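Local coordinates for protein WYL1 (Ruminococcus sp., PDB 6OAW) that is a WYL-domain accessory protein that modulates the Type VI-D CRISPR-Cas system in bacterial immunity, at residues B[207-212]-B[221-226]. Residues are numbered along the deposited sequence; the frame is centred on the assembly and turned at random.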
loop_
_atom_site.group_PDB
_atom_site.type_symbol
_atom_site.label_atom_id
_atom_site.label_comp_id
_atom_site.label_asym_id
_atom_site.label_seq_id
_atom_site.Cartn_x
_atom_site.Cartn_y
_atom_site.Cartn_z
ATOM N N ILE B 207 31.487 10.360 8.979
ATOM C CA ILE B 207 31.814 8.918 8.761
ATOM C C ILE B 207 32.291 8.725 7.316
ATOM O O ILE B 207 31.799 9.440 6.394
ATOM C CB ILE B 207 30.629 7.979 9.066
ATOM C CG1 ILE B 207 29.462 8.189 8.095
ATOM C CG2 ILE B 207 30.210 8.103 10.519
ATOM C CD1 ILE B 207 28.246 7.352 8.393
ATOM N N TYR B 208 33.203 7.771 7.133
ATOM C CA TYR B 208 33.561 7.200 5.820
ATOM C C TYR B 208 32.433 6.242 5.465
ATOM O O TYR B 208 31.863 5.620 6.394
ATOM C CB TYR B 208 34.919 6.496 5.877
ATOM C CG TYR B 208 36.148 7.381 5.901
ATOM C CD1 TYR B 208 36.579 8.042 4.756
ATOM C CD2 TYR B 208 36.913 7.533 7.050
ATOM C CE1 TYR B 208 37.718 8.841 4.753
ATOM C CE2 TYR B 208 38.052 8.330 7.064
ATOM C CZ TYR B 208 38.462 8.985 5.913
ATOM O OH TYR B 208 39.591 9.764 5.937
ATOM N N ALA B 209 32.076 6.150 4.185
ATOM C CA ALA B 209 31.116 5.137 3.689
ATOM C C ALA B 209 31.429 4.780 2.238
ATOM O O ALA B 209 32.078 5.570 1.549
ATOM C CB ALA B 209 29.708 5.639 3.832
ATOM N N TYR B 210 30.989 3.600 1.816
ATOM C CA TYR B 210 31.144 3.121 0.425
ATOM C C TYR B 210 29.818 3.390 -0.284
ATOM O O TYR B 210 28.780 3.103 0.294
ATOM C CB TYR B 210 31.636 1.669 0.432
ATOM C CG TYR B 210 33.097 1.509 0.785
ATOM C CD1 TYR B 210 33.561 1.738 2.074
ATOM C CD2 TYR B 210 34.028 1.153 -0.177
ATOM C CE1 TYR B 210 34.899 1.588 2.403
ATOM C CE2 TYR B 210 35.372 1.009 0.132
ATOM C CZ TYR B 210 35.811 1.236 1.422
ATOM O OH TYR B 210 37.139 1.088 1.703
ATOM N N SER B 211 29.885 3.986 -1.474
ATOM C CA SER B 211 28.740 4.418 -2.306
ATOM C C SER B 211 28.887 3.883 -3.726
ATOM O O SER B 211 29.945 4.097 -4.330
ATOM C CB SER B 211 28.631 5.913 -2.342
ATOM O OG SER B 211 27.591 6.315 -3.223
ATOM N N ASN B 212 27.838 3.271 -4.256
ATOM C CA ASN B 212 27.674 3.082 -5.724
ATOM C C ASN B 212 26.412 3.853 -6.121
ATOM O O ASN B 212 25.755 3.503 -7.114
ATOM C CB ASN B 212 27.681 1.601 -6.123
ATOM C CG ASN B 212 26.584 0.790 -5.471
ATOM O OD1 ASN B 212 25.806 1.305 -4.678
ATOM N ND2 ASN B 212 26.516 -0.485 -5.810
ATOM N N ILE B 221 33.781 7.447 0.394
ATOM C CA ILE B 221 33.481 8.904 0.525
ATOM C C ILE B 221 33.319 9.238 2.010
ATOM O O ILE B 221 33.286 8.303 2.840
ATOM C CB ILE B 221 32.240 9.288 -0.298
ATOM C CG1 ILE B 221 30.960 8.637 0.225
ATOM C CG2 ILE B 221 32.461 8.961 -1.762
ATOM C CD1 ILE B 221 29.695 9.176 -0.427
ATOM N N ARG B 222 33.238 10.532 2.318
ATOM C CA ARG B 222 32.997 11.062 3.681
ATOM C C ARG B 222 31.597 11.673 3.709
ATOM O O ARG B 222 31.269 12.456 2.794
ATOM C CB ARG B 222 34.097 12.052 4.057
ATOM C CG ARG B 222 35.468 11.402 4.175
ATOM C CD ARG B 222 36.521 12.360 4.689
ATOM N NE ARG B 222 36.820 13.339 3.660
ATOM C CZ ARG B 222 37.295 14.562 3.887
ATOM N NH1 ARG B 222 37.512 14.990 5.120
ATOM N NH2 ARG B 222 37.536 15.368 2.868
ATOM N N LEU B 223 30.788 11.265 4.692
ATOM C CA LEU B 223 29.406 11.758 4.896
ATOM C C LEU B 223 29.316 12.461 6.240
ATOM O O LEU B 223 29.856 11.936 7.216
ATOM C CB LEU B 223 28.434 10.585 4.902
ATOM C CG LEU B 223 28.407 9.734 3.639
ATOM C CD1 LEU B 223 27.455 8.571 3.838
ATOM C CD2 LEU B 223 28.002 10.563 2.431
ATOM N N ILE B 224 28.597 13.580 6.272
ATOM C CA ILE B 224 28.080 14.225 7.511
ATOM C C ILE B 224 26.568 14.052 7.472
ATOM O O ILE B 224 25.888 14.806 6.781
ATOM C CB ILE B 224 28.507 15.703 7.612
ATOM C CG1 ILE B 224 30.017 15.887 7.407
ATOM C CG2 ILE B 224 28.046 16.268 8.954
ATOM C CD1 ILE B 224 30.457 17.327 7.289
ATOM N N PRO B 225 26.013 13.004 8.118
ATOM C CA PRO B 225 24.583 12.716 8.038
ATOM C C PRO B 225 23.737 13.878 8.561
ATOM O O PRO B 225 24.162 14.515 9.494
ATOM C CB PRO B 225 24.392 11.506 8.966
ATOM C CG PRO B 225 25.764 10.876 9.032
ATOM C CD PRO B 225 26.724 12.046 8.976
ATOM N N TYR B 226 22.570 14.111 7.970
ATOM C CA TYR B 226 21.589 15.109 8.462
ATOM C C TYR B 226 20.294 14.405 8.893
ATOM O O TYR B 226 19.918 14.469 10.056
ATOM C CB TYR B 226 21.344 16.197 7.416
ATOM C CG TYR B 226 20.515 17.317 7.975
ATOM C CD1 TYR B 226 21.083 18.364 8.681
ATOM C CD2 TYR B 226 19.139 17.259 7.882
ATOM C CE1 TYR B 226 20.298 19.354 9.249
ATOM C CE2 TYR B 226 18.338 18.245 8.427
ATOM C CZ TYR B 226 18.921 19.286 9.123
ATOM O OH TYR B 226 18.115 20.245 9.628
#
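I207 and L223 face each other as an antiparallel hydrogen-bonded pair: I207 N donates a hydrogen bond to L223 O at 2.9 Å, and L223 N returns one to I207 O at 2.7 Å. A209 and I221 repeat the exchange, with A209 N to I221 O and I221 N to A209 O both 2.8 Å. Two carbonyls also meet CA-H groups, I207 O that of R222 and I221 O that of Y208, the latter at 3.2 Å from Y208 CA. Between these pairs, the non-hydrogen-bonded Y208 and R222 point to the face away from I207, A209, I221 and L223. Strands 205-211 and 219-230 thus form a beta hairpin within the antiparallel sheet of this WYL-domain protein, and Y208 N, pointing away from strand 219-230, is hydrogen-bonded to S266 OG. R222 CG, anti to the carbonyl carbon (chi1 -65°), lies obliquely against the Y208 ring, 3.5 Å from Y208 CE1; CD touches there too, while the guanidinium lies off the ring. It forms salt bridges from NH1 to E275 OE2 and NE to D244 OD2, plus a weak hydrogen bond from NH2 to G249 O. On the buried face, A209 CB touches L223 CD1 at 3.7 Å, and S211 CB reaches I221 CD1 at 3.9 Å while S211 OG bonds M213 N. Helix 186-199 covers I207 and P225.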